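Local coordinates for glucose-binding protein (Thermus thermophilus HB27, PDB 2B3F), which binds galactose or glucose and probably passes the sugar to a binding-protein-dependent transport system, at residues 11-16 with 223-228; 18-23 with 306-311; 117-122 with 310-315; 272-277 with 341-346. One frame throughout, in Å; residues are numbered along the deposited sequence.

Interaction 1 (11-16 with 223-228). With GAL (beta-D-galactopyranose), chain G.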
# COMPACT_ATOMS: atom_id res chain seq x y z
N GLY A 11 -5.98 -3.03 -15.44
CA GLY A 11 -6.99 -4.03 -15.25
C GLY A 11 -8.01 -3.59 -14.24
O GLY A 11 -8.52 -2.45 -14.31
N ASP A 12 -8.29 -4.47 -13.28
CA ASP A 12 -9.34 -4.21 -12.33
C ASP A 12 -8.91 -3.20 -11.26
O ASP A 12 -9.71 -2.84 -10.43
CB ASP A 12 -9.91 -5.49 -11.70
CG ASP A 12 -8.88 -6.29 -10.94
OD1 ASP A 12 -8.09 -5.72 -10.14
OD2 ASP A 12 -8.88 -7.55 -11.11
N GLU A 13 -7.65 -2.77 -11.29
CA GLU A 13 -7.23 -1.64 -10.45
C GLU A 13 -7.58 -0.29 -11.06
O GLU A 13 -7.46 0.74 -10.37
CB GLU A 13 -5.74 -1.72 -10.14
CG GLU A 13 -5.34 -2.98 -9.35
CD GLU A 13 -4.19 -2.75 -8.40
OE1 GLU A 13 -3.23 -3.57 -8.39
OE2 GLU A 13 -4.25 -1.76 -7.64
N GLY A 14 -7.99 -0.28 -12.33
CA GLY A 14 -8.20 0.96 -13.07
C GLY A 14 -9.46 1.80 -12.84
O GLY A 14 -9.43 2.97 -13.20
N PRO A 15 -10.57 1.20 -12.36
CA PRO A 15 -11.81 2.02 -12.26
C PRO A 15 -11.67 3.41 -11.64
O PRO A 15 -12.15 4.39 -12.21
CB PRO A 15 -12.74 1.14 -11.42
CG PRO A 15 -12.35 -0.26 -11.84
CD PRO A 15 -10.85 -0.21 -11.98
N ALA A 16 -11.00 3.49 -10.49
CA ALA A 16 -10.82 4.79 -9.83
C ALA A 16 -10.05 5.78 -10.70
O ALA A 16 -10.46 6.92 -10.87
CB ALA A 16 -10.15 4.60 -8.47
N SER A 223 -1.57 -13.56 -8.25
CA SER A 223 -1.74 -12.13 -8.00
C SER A 223 -2.43 -11.85 -6.66
O SER A 223 -3.05 -12.72 -6.05
CB SER A 223 -2.56 -11.51 -9.13
OG SER A 223 -3.90 -11.93 -9.01
N TRP A 224 -2.38 -10.59 -6.19
CA TRP A 224 -3.10 -10.25 -4.99
C TRP A 224 -4.60 -10.47 -5.16
O TRP A 224 -5.23 -10.94 -4.22
CB TRP A 224 -2.78 -8.84 -4.48
CG TRP A 224 -3.37 -7.70 -5.28
CD1 TRP A 224 -2.76 -6.96 -6.24
CD2 TRP A 224 -4.69 -7.15 -5.14
NE1 TRP A 224 -3.61 -5.98 -6.71
CE2 TRP A 224 -4.80 -6.10 -6.06
CE3 TRP A 224 -5.79 -7.46 -4.33
CZ2 TRP A 224 -5.98 -5.35 -6.19
CZ3 TRP A 224 -6.95 -6.73 -4.48
CH2 TRP A 224 -7.03 -5.68 -5.40
N GLN A 225 -5.15 -10.19 -6.34
CA GLN A 225 -6.58 -10.41 -6.59
C GLN A 225 -6.94 -11.89 -6.50
O GLN A 225 -7.94 -12.26 -5.92
CB GLN A 225 -6.99 -9.87 -7.94
CG GLN A 225 -6.82 -8.34 -8.11
CD GLN A 225 -5.53 -7.95 -8.78
OE1 GLN A 225 -4.47 -8.60 -8.58
NE2 GLN A 225 -5.58 -6.89 -9.61
N GLN A 226 -6.08 -12.74 -7.06
CA GLN A 226 -6.32 -14.20 -6.98
C GLN A 226 -6.30 -14.71 -5.55
O GLN A 226 -7.04 -15.62 -5.20
CB GLN A 226 -5.29 -14.95 -7.82
CG GLN A 226 -5.56 -14.84 -9.29
CD GLN A 226 -4.59 -15.61 -10.13
OE1 GLN A 226 -3.37 -15.42 -10.04
NE2 GLN A 226 -5.13 -16.50 -10.97
N ALA A 227 -5.44 -14.14 -4.71
CA ALA A 227 -5.42 -14.51 -3.30
C ALA A 227 -6.73 -14.05 -2.59
O ALA A 227 -7.30 -14.77 -1.78
CB ALA A 227 -4.20 -13.93 -2.62
N VAL A 228 -7.21 -12.84 -2.90
CA VAL A 228 -8.50 -12.41 -2.38
C VAL A 228 -9.60 -13.37 -2.84
O VAL A 228 -10.47 -13.74 -2.04
CB VAL A 228 -8.85 -10.94 -2.79
CG1 VAL A 228 -10.28 -10.58 -2.35
CG2 VAL A 228 -7.84 -9.98 -2.15
C1 GAL G . 0.07 -0.30 -3.72
C2 GAL G . -0.61 0.97 -4.26
C3 GAL G . -2.12 0.79 -4.41
C4 GAL G . -2.45 -0.48 -5.21
C5 GAL G . -1.62 -1.65 -4.63
C6 GAL G . -1.84 -3.00 -5.35
O1 GAL G . 1.45 -0.15 -3.66
O2 GAL G . -0.29 2.07 -3.40
O3 GAL G . -2.68 1.92 -5.05
O4 GAL G . -2.15 -0.21 -6.55
O5 GAL G . -0.24 -1.37 -4.62
O6 GAL G . -1.24 -2.98 -6.62

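Interaction 2 (18-23 with 306-311). Unlike the reference sequence in segment 306-311: S308 (reference Phe).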
# COMPACT_ATOMS: atom_id res chain seq x y z
N GLU A 18 -9.75 5.68 -13.94
CA GLU A 18 -10.51 5.93 -15.15
C GLU A 18 -11.58 7.00 -14.89
O GLU A 18 -11.81 7.87 -15.74
CB GLU A 18 -11.09 4.62 -15.68
CG GLU A 18 -10.00 3.77 -16.33
CD GLU A 18 -10.24 2.27 -16.25
OE1 GLU A 18 -11.41 1.85 -16.05
OE2 GLU A 18 -9.22 1.51 -16.38
N ALA A 19 -12.16 6.96 -13.69
CA ALA A 19 -13.13 7.96 -13.24
C ALA A 19 -12.47 9.34 -13.15
O ALA A 19 -13.05 10.35 -13.57
CB ALA A 19 -13.73 7.57 -11.92
N LEU A 20 -11.25 9.40 -12.60
CA LEU A 20 -10.51 10.67 -12.57
C LEU A 20 -10.20 11.19 -13.96
O LEU A 20 -10.27 12.40 -14.20
CB LEU A 20 -9.19 10.53 -11.81
CG LEU A 20 -9.34 10.48 -10.32
CD1 LEU A 20 -8.01 10.09 -9.68
CD2 LEU A 20 -9.83 11.83 -9.75
N ILE A 21 -9.82 10.30 -14.86
CA ILE A 21 -9.49 10.69 -16.21
C ILE A 21 -10.73 11.26 -16.92
O ILE A 21 -10.62 12.25 -17.64
CB ILE A 21 -8.87 9.52 -17.01
CG1 ILE A 21 -7.46 9.25 -16.46
CG2 ILE A 21 -8.79 9.85 -18.52
CD1 ILE A 21 -6.76 8.05 -17.03
N ARG A 22 -11.89 10.66 -16.70
CA ARG A 22 -13.14 11.15 -17.28
C ARG A 22 -13.45 12.55 -16.77
O ARG A 22 -13.83 13.42 -17.56
CB ARG A 22 -14.31 10.21 -16.99
CG ARG A 22 -14.28 8.96 -17.87
CD ARG A 22 -15.61 8.22 -17.86
NE ARG A 22 -15.91 7.66 -16.55
CZ ARG A 22 -15.37 6.54 -16.07
NH1 ARG A 22 -14.48 5.84 -16.77
NH2 ARG A 22 -15.72 6.12 -14.87
N LEU A 23 -13.29 12.75 -15.47
CA LEU A 23 -13.42 14.08 -14.86
C LEU A 23 -12.45 15.09 -15.49
O LEU A 23 -12.82 16.22 -15.80
CB LEU A 23 -13.14 13.99 -13.37
CG LEU A 23 -14.01 14.81 -12.46
CD1 LEU A 23 -15.44 14.25 -12.47
CD2 LEU A 23 -13.46 14.74 -11.06
N ASP A 306 -13.11 12.47 -3.87
CA ASP A 306 -14.36 11.84 -3.49
C ASP A 306 -15.11 11.18 -4.66
O ASP A 306 -16.10 10.50 -4.45
CB ASP A 306 -15.26 12.85 -2.76
CG ASP A 306 -14.85 13.06 -1.31
OD1 ASP A 306 -13.94 12.34 -0.79
OD2 ASP A 306 -15.50 13.95 -0.68
N THR A 307 -14.63 11.41 -5.88
CA THR A 307 -15.05 10.64 -7.06
C THR A 307 -14.29 9.31 -7.17
O THR A 307 -14.90 8.25 -7.34
CB THR A 307 -14.84 11.47 -8.33
OG1 THR A 307 -15.64 12.67 -8.25
CG2 THR A 307 -15.23 10.69 -9.57
N SER A 308 -12.97 9.37 -7.05
CA SER A 308 -12.12 8.18 -7.28
C SER A 308 -12.04 7.23 -6.10
O SER A 308 -12.12 6.00 -6.28
CB SER A 308 -10.73 8.61 -7.71
OG SER A 308 -10.13 9.47 -6.76
N ASN A 309 -11.86 7.74 -4.89
CA ASN A 309 -11.56 6.85 -3.77
C ASN A 309 -12.65 5.87 -3.39
O ASN A 309 -12.35 4.74 -3.05
CB ASN A 309 -11.00 7.62 -2.56
CG ASN A 309 -9.60 8.11 -2.82
OD1 ASN A 309 -8.71 7.32 -3.13
ND2 ASN A 309 -9.39 9.43 -2.75
N PRO A 310 -13.93 6.27 -3.46
CA PRO A 310 -14.96 5.25 -3.21
C PRO A 310 -14.87 4.00 -4.13
O PRO A 310 -15.24 2.90 -3.70
CB PRO A 310 -16.27 6.02 -3.43
CG PRO A 310 -15.90 7.47 -3.10
CD PRO A 310 -14.50 7.61 -3.66
N LEU A 311 -14.40 4.19 -5.35
CA LEU A 311 -14.17 3.06 -6.28
C LEU A 311 -12.94 2.23 -5.91
O LEU A 311 -12.89 1.02 -6.14
CB LEU A 311 -14.00 3.58 -7.70
CG LEU A 311 -15.24 4.26 -8.30
CD1 LEU A 311 -14.89 5.00 -9.60
CD2 LEU A 311 -16.31 3.20 -8.55

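Interaction 3 (117-122 with 310-315). With GAL (beta-D-galactopyranose), chain G.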
# COMPACT_ATOMS: atom_id res chain seq x y z
N ASN A 117 -4.84 9.85 -1.94
CA ASN A 117 -5.54 8.92 -1.09
C ASN A 117 -4.73 8.55 0.15
O ASN A 117 -3.59 9.00 0.35
CB ASN A 117 -5.91 7.65 -1.89
CG ASN A 117 -4.69 6.83 -2.30
OD1 ASN A 117 -3.58 7.10 -1.89
ND2 ASN A 117 -4.93 5.79 -3.11
N ILE A 118 -5.36 7.73 0.96
CA ILE A 118 -4.72 6.99 2.03
C ILE A 118 -5.21 5.54 1.91
O ILE A 118 -6.41 5.28 1.93
CB ILE A 118 -5.09 7.52 3.44
CG1 ILE A 118 -4.64 8.98 3.61
CG2 ILE A 118 -4.52 6.65 4.52
CD1 ILE A 118 -3.16 9.21 3.70
N HIS A 119 -4.28 4.60 1.75
CA HIS A 119 -4.59 3.19 1.91
C HIS A 119 -4.05 2.68 3.26
O HIS A 119 -3.09 3.23 3.83
CB HIS A 119 -3.97 2.32 0.79
CG HIS A 119 -4.80 2.18 -0.47
ND1 HIS A 119 -6.02 1.55 -0.51
CD2 HIS A 119 -4.52 2.54 -1.75
CE1 HIS A 119 -6.45 1.53 -1.76
NE2 HIS A 119 -5.57 2.13 -2.53
N ARG A 120 -4.67 1.62 3.75
CA ARG A 120 -4.25 0.92 4.95
C ARG A 120 -3.69 -0.45 4.54
O ARG A 120 -4.34 -1.18 3.77
CB ARG A 120 -5.45 0.67 5.85
CG ARG A 120 -5.07 0.12 7.19
CD ARG A 120 -6.25 0.09 8.11
NE ARG A 120 -5.87 -0.31 9.45
CZ ARG A 120 -6.69 -0.29 10.49
NH1 ARG A 120 -7.94 0.09 10.32
NH2 ARG A 120 -6.27 -0.64 11.69
N SER A 121 -2.52 -0.77 5.08
CA SER A 121 -1.86 -2.03 4.79
C SER A 121 -2.39 -3.18 5.66
O SER A 121 -2.59 -4.30 5.15
CB SER A 121 -0.35 -1.88 4.99
OG SER A 121 0.29 -3.15 4.86
N ASN A 122 -2.58 -2.92 6.95
CA ASN A 122 -2.82 -4.00 7.93
C ASN A 122 -4.31 -4.33 8.11
O ASN A 122 -4.89 -4.07 9.19
CB ASN A 122 -2.15 -3.66 9.27
CG ASN A 122 -2.68 -2.36 9.93
OD1 ASN A 122 -2.92 -1.36 9.26
ND2 ASN A 122 -2.87 -2.41 11.24
N PRO A 310 -13.93 6.27 -3.46
CA PRO A 310 -14.96 5.25 -3.21
C PRO A 310 -14.87 4.00 -4.13
O PRO A 310 -15.24 2.90 -3.70
CB PRO A 310 -16.27 6.02 -3.43
CG PRO A 310 -15.90 7.47 -3.10
CD PRO A 310 -14.50 7.61 -3.66
N LEU A 311 -14.40 4.19 -5.35
CA LEU A 311 -14.17 3.06 -6.28
C LEU A 311 -12.94 2.23 -5.91
O LEU A 311 -12.89 1.02 -6.14
CB LEU A 311 -14.00 3.58 -7.70
CG LEU A 311 -15.24 4.26 -8.30
CD1 LEU A 311 -14.89 5.00 -9.60
CD2 LEU A 311 -16.31 3.20 -8.55
N LYS A 312 -11.94 2.90 -5.35
CA LYS A 312 -10.61 2.32 -5.10
C LYS A 312 -10.49 1.46 -3.85
O LYS A 312 -9.69 0.52 -3.83
CB LYS A 312 -9.59 3.45 -5.01
CG LYS A 312 -8.12 3.05 -5.00
CD LYS A 312 -7.61 2.54 -6.31
CE LYS A 312 -6.09 2.56 -6.33
NZ LYS A 312 -5.54 1.63 -5.29
N GLY A 313 -11.21 1.81 -2.79
CA GLY A 313 -11.11 1.13 -1.50
C GLY A 313 -10.27 1.91 -0.48
O GLY A 313 -10.31 1.62 0.70
N SER A 314 -9.51 2.87 -0.97
CA SER A 314 -8.78 3.82 -0.14
C SER A 314 -9.76 4.89 0.33
O SER A 314 -10.88 4.99 -0.17
CB SER A 314 -7.68 4.51 -0.95
OG SER A 314 -8.09 4.83 -2.27
N ILE A 315 -9.30 5.70 1.27
CA ILE A 315 -10.01 6.90 1.68
C ILE A 315 -9.28 8.12 1.10
O ILE A 315 -8.15 8.02 0.61
CB ILE A 315 -10.15 6.97 3.23
CG1 ILE A 315 -8.78 7.15 3.89
CG2 ILE A 315 -10.89 5.73 3.74
CD1 ILE A 315 -8.76 7.19 5.42
C1 GAL G . 0.07 -0.30 -3.72
C2 GAL G . -0.61 0.97 -4.26
C3 GAL G . -2.12 0.79 -4.41
C4 GAL G . -2.45 -0.48 -5.21
C5 GAL G . -1.62 -1.65 -4.63
C6 GAL G . -1.84 -3.00 -5.35
O1 GAL G . 1.45 -0.15 -3.66
O2 GAL G . -0.29 2.07 -3.40
O3 GAL G . -2.68 1.92 -5.05
O4 GAL G . -2.15 -0.21 -6.55
O5 GAL G . -0.24 -1.37 -4.62
O6 GAL G . -1.24 -2.98 -6.62

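Interaction 4 (272-277 with 341-346)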
# COMPACT_ATOMS: atom_id res chain seq x y z
N VAL A 272 -3.83 0.50 15.52
CA VAL A 272 -2.71 1.04 14.75
C VAL A 272 -3.10 0.94 13.28
O VAL A 272 -3.61 -0.09 12.83
CB VAL A 272 -1.40 0.28 14.98
CG1 VAL A 272 -0.24 0.95 14.22
CG2 VAL A 272 -1.08 0.21 16.47
N PHE A 273 -2.85 2.03 12.55
CA PHE A 273 -3.22 2.15 11.14
C PHE A 273 -1.89 2.27 10.42
O PHE A 273 -1.18 3.26 10.56
CB PHE A 273 -4.11 3.39 10.97
CG PHE A 273 -4.73 3.57 9.60
CD1 PHE A 273 -6.11 3.68 9.47
CD2 PHE A 273 -3.95 3.77 8.47
CE1 PHE A 273 -6.72 3.93 8.24
CE2 PHE A 273 -4.56 4.02 7.22
CZ PHE A 273 -5.94 4.10 7.11
N MET A 274 -1.52 1.22 9.69
CA MET A 274 -0.29 1.25 8.90
C MET A 274 -0.64 1.81 7.53
O MET A 274 -1.32 1.15 6.74
CB MET A 274 0.34 -0.15 8.76
CG MET A 274 1.60 -0.11 7.94
SD MET A 274 2.41 -1.73 7.78
CE MET A 274 3.29 -1.81 9.30
N MET A 275 -0.22 3.04 7.28
CA MET A 275 -0.68 3.77 6.11
C MET A 275 0.31 3.74 4.96
O MET A 275 1.50 3.42 5.14
CB MET A 275 -0.99 5.24 6.46
CG MET A 275 0.21 6.05 6.90
SD MET A 275 1.29 6.69 5.59
CE MET A 275 0.22 7.90 4.77
N LEU A 276 -0.21 4.07 3.79
CA LEU A 276 0.57 4.44 2.62
C LEU A 276 -0.28 5.45 1.85
O LEU A 276 -1.49 5.57 2.11
CB LEU A 276 0.85 3.20 1.73
CG LEU A 276 -0.40 2.44 1.28
CD1 LEU A 276 -0.46 2.29 -0.23
CD2 LEU A 276 -0.58 1.10 2.01
N SER A 277 0.32 6.13 0.90
CA SER A 277 -0.41 7.13 0.12
C SER A 277 0.12 7.19 -1.29
O SER A 277 1.31 7.35 -1.51
CB SER A 277 -0.31 8.51 0.79
OG SER A 277 -0.94 9.48 -0.02
N ARG A 341 -3.28 5.23 16.22
CA ARG A 341 -1.87 5.53 16.07
C ARG A 341 -1.48 5.20 14.64
O ARG A 341 -1.82 4.11 14.15
CB ARG A 341 -1.07 4.64 17.03
CG ARG A 341 0.42 4.62 16.82
CD ARG A 341 1.09 5.87 17.33
NE ARG A 341 2.54 5.85 17.08
CZ ARG A 341 3.47 5.32 17.87
NH1 ARG A 341 3.16 4.73 19.02
NH2 ARG A 341 4.75 5.38 17.50
N ILE A 342 -0.78 6.11 13.98
CA ILE A 342 -0.39 5.95 12.57
C ILE A 342 1.08 5.56 12.48
O ILE A 342 1.95 6.17 13.10
CB ILE A 342 -0.61 7.25 11.76
CG1 ILE A 342 -2.04 7.78 11.93
CG2 ILE A 342 -0.30 7.04 10.29
CD1 ILE A 342 -3.10 6.80 11.67
N VAL A 343 1.36 4.51 11.69
CA VAL A 343 2.73 4.21 11.27
C VAL A 343 2.71 4.00 9.76
O VAL A 343 1.63 3.93 9.16
CB VAL A 343 3.31 2.94 11.97
CG1 VAL A 343 3.28 3.08 13.51
CG2 VAL A 343 2.56 1.69 11.54
N GLY A 344 3.90 3.89 9.18
CA GLY A 344 4.02 3.78 7.72
C GLY A 344 4.34 2.36 7.27
O GLY A 344 4.98 1.59 7.98
N SER A 345 3.88 2.06 6.06
CA SER A 345 4.24 0.83 5.35
C SER A 345 5.65 0.81 4.81
O SER A 345 6.15 1.80 4.29
CB SER A 345 3.26 0.62 4.19
OG SER A 345 3.59 -0.51 3.40
N LEU A 346 6.29 -0.37 4.91
CA LEU A 346 7.53 -0.67 4.19
C LEU A 346 7.28 -1.01 2.73
O LEU A 346 7.92 -0.48 1.82
CB LEU A 346 8.23 -1.88 4.85
CG LEU A 346 9.33 -2.60 4.05
CD1 LEU A 346 10.48 -1.65 3.77
CD2 LEU A 346 9.80 -3.82 4.82

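Interaction 1 (11-16 with 223-228)
E13 sets its carboxylate oxygen OE1 at the edge of the W224 indole and bonds O6 and O4 of the galactose. With CG beside the backbone N (chi1 -62°) and a bend at chi2, the side chain meets W224 tip to tip, its carboxylate plane almost perpendicular to the ring. W224 NE1 donates to E13 OE1 at 3.0 Å; that oxygen lies close to the indole plane but is met from above the carboxylate plane. The same OE1 accepts from the sugar's O6 at 2.7 Å, while E13 OE2 takes the bond from O4 at 2.8 Å. One carboxylate thus grips two hydroxyls, and the indole N-H helps fix its rotation. In this periplasmic binding protein fold of the solute-binding protein 1 family the contact belongs to the sugar pocket, where W9, K312 and D278 also hydrogen-bond the galactose and W244 meets the W224 ring edge-to-face. Behind the first shell, Q225 NE2 reaches D12 OD1 at 2.8 Å in a nearly straight bond (172°), in the amide plane and onto the syn lone pair. Q225 bends at chi2 (96°), which brings its CD over one face of W224, off toward the rim. S223 N-caps the helix that carries both residues: its OG accepts from Q226 N at 3.0 Å, and Q226 OE1 returns a bond from S223 N, completing a capping box.

Interaction 2 (18-23 with 306-311)
T307, A19 and S308 carry most of the buried surface where helix 18-23 runs antiparallel to helix 306-311, the segment axes 8.7 Å apart at an angle of 163°. A19 and S308 are the nearest backbone pair, with CA atoms 6.0 Å apart, and their small side chains both point across the interface. The methyl of A19 has two neighbours on the other helix: L311 CD1 at 3.7 Å from A19 CB, and T307 CG2 at 4.2 Å from the same atom. T307 places CG2 anti to its backbone N, toward A19, and leaves OG1 beside the N, where it bonds to E303 O; L23 CD2 touches that hydroxyl tip to tip. S308 turns OG back to G304 O and presents CB to L20. Here the fit is tight, L20 CG lying 3.5 Å from S308 CB, and both leucine methyls flank the serine side chain. L20 and L23 also pack on W295 and L298 of helix 289-299, respectively. The result is close antiparallel helix packing with A19 and S308 at the nearest approach and leucines on their flanks, joining the first helix of the periplasmic binding protein fold to helix 302-312, whose end supplies the sugar-binding K312.

Interaction 3 (117-122 with 310-315)
K312, at the end of its helix, sends its side chain from a CG anti to the backbone N (chi1 -170°) through bends at chi2 and chi4 into the sugar pocket. Its NZ donates to H119 NE2 at 2.8 Å, close to the imidazole plane, and to O3 of the galactose at 2.9 Å. H119, itself in the pocket, helps position the ammonium group; its ND1 bonds to D243, so the ring is held at both nitrogens. The charge of K312 would probably keep NE2 unprotonated. G313 leaves the helix with positive phi (102°), turning the chain past H119. S314 then puts CB squarely over the face of H119, a CH-pi contact 3.4 Å from CB to the ring centroid and only 13° off the normal. Its OG sits between the backbone N and carbonyl carbon, and its main partner is N309 OD1, with a weak bond from N117 ND2 besides; N117 OD1 bonds to D278 N. At I315 the backbones pair in a single antiparallel bridge of the hydrogen-bonded kind: I118 N donates to I315 O at 2.8 Å and I315 N to I118 O at 3.0 Å. I315 CG1 also packs on I118 CB at 3.7 Å. The chain leaving helix 302-312 is thus tied to the backbone at I118, next to strand 119-120, which pairs with strand 272-280, while I118 and I315 both pack on W337 of helix 328-339.

Interaction 4 (272-277 with 341-346)
Strand 341-344 pairs in parallel with strand 272-276 in the mixed sheet whose strand 272-280 reaches the galactose pocket with L276. The register runs V272 with R341 through M275 with G344, and four backbone bonds alternate along it. F273 N donates to R341 O at 2.8 Å, and V343 N returns a bond to F273 O. M275 N then donates to V343 O, and S345 N reaches M275 O at 2.9 Å. The first and last run nearly along the C=O axis, whereas V343 N reaches F273 O from above the carbonyl plane. The local axes cross at -38°, consistent with the twist of parallel strands in this binding-protein fold. On one face V343 CG2 lies against V272 CG1 at 3.9 Å and also touches M274 CB; M274, CG anti to the backbone N (chi1 179°), reaches S345 with SD and bends at chi3, bringing CE toward G344 O. On the other face F273 and I342 lie side by side, with I342 CD1 3.6 Å from F273 CB, and both residues pack on W337 of helix 328-339. M275 crosses I342 at about a right angle, its CG in the crowded position and 3.6 Å from I342 CG2. Beyond the paired residues L276 CB only brushes S345 CB, while its side chain touches the sugar. S345 OG bonds to E174, and R341 forms a salt bridge with D184, both on helix 166-190.

How the interactions relate
Interactions 1, 2 and 3 form a connected group: their centres lie 13 to 16 Å apart, A16 of interaction 1 packs on S308 and L311, and interactions 2 and 3 share P310 and L311 on helix 302-312. Interaction 4, its centre 12 Å from interaction 3, joins through the sheet, where strands 119-120 and 272-280 are neighbours and S121 N probably bonds to M274 O. It stays about 9 Å from interactions 1 and 2 at the nearest atoms. Along the chain most pairs alternate, but interaction 1 closes before interaction 4 opens. Interactions 1, 3 and 4 touch the one galactose, while interaction 2 packs the helix that leads to K312.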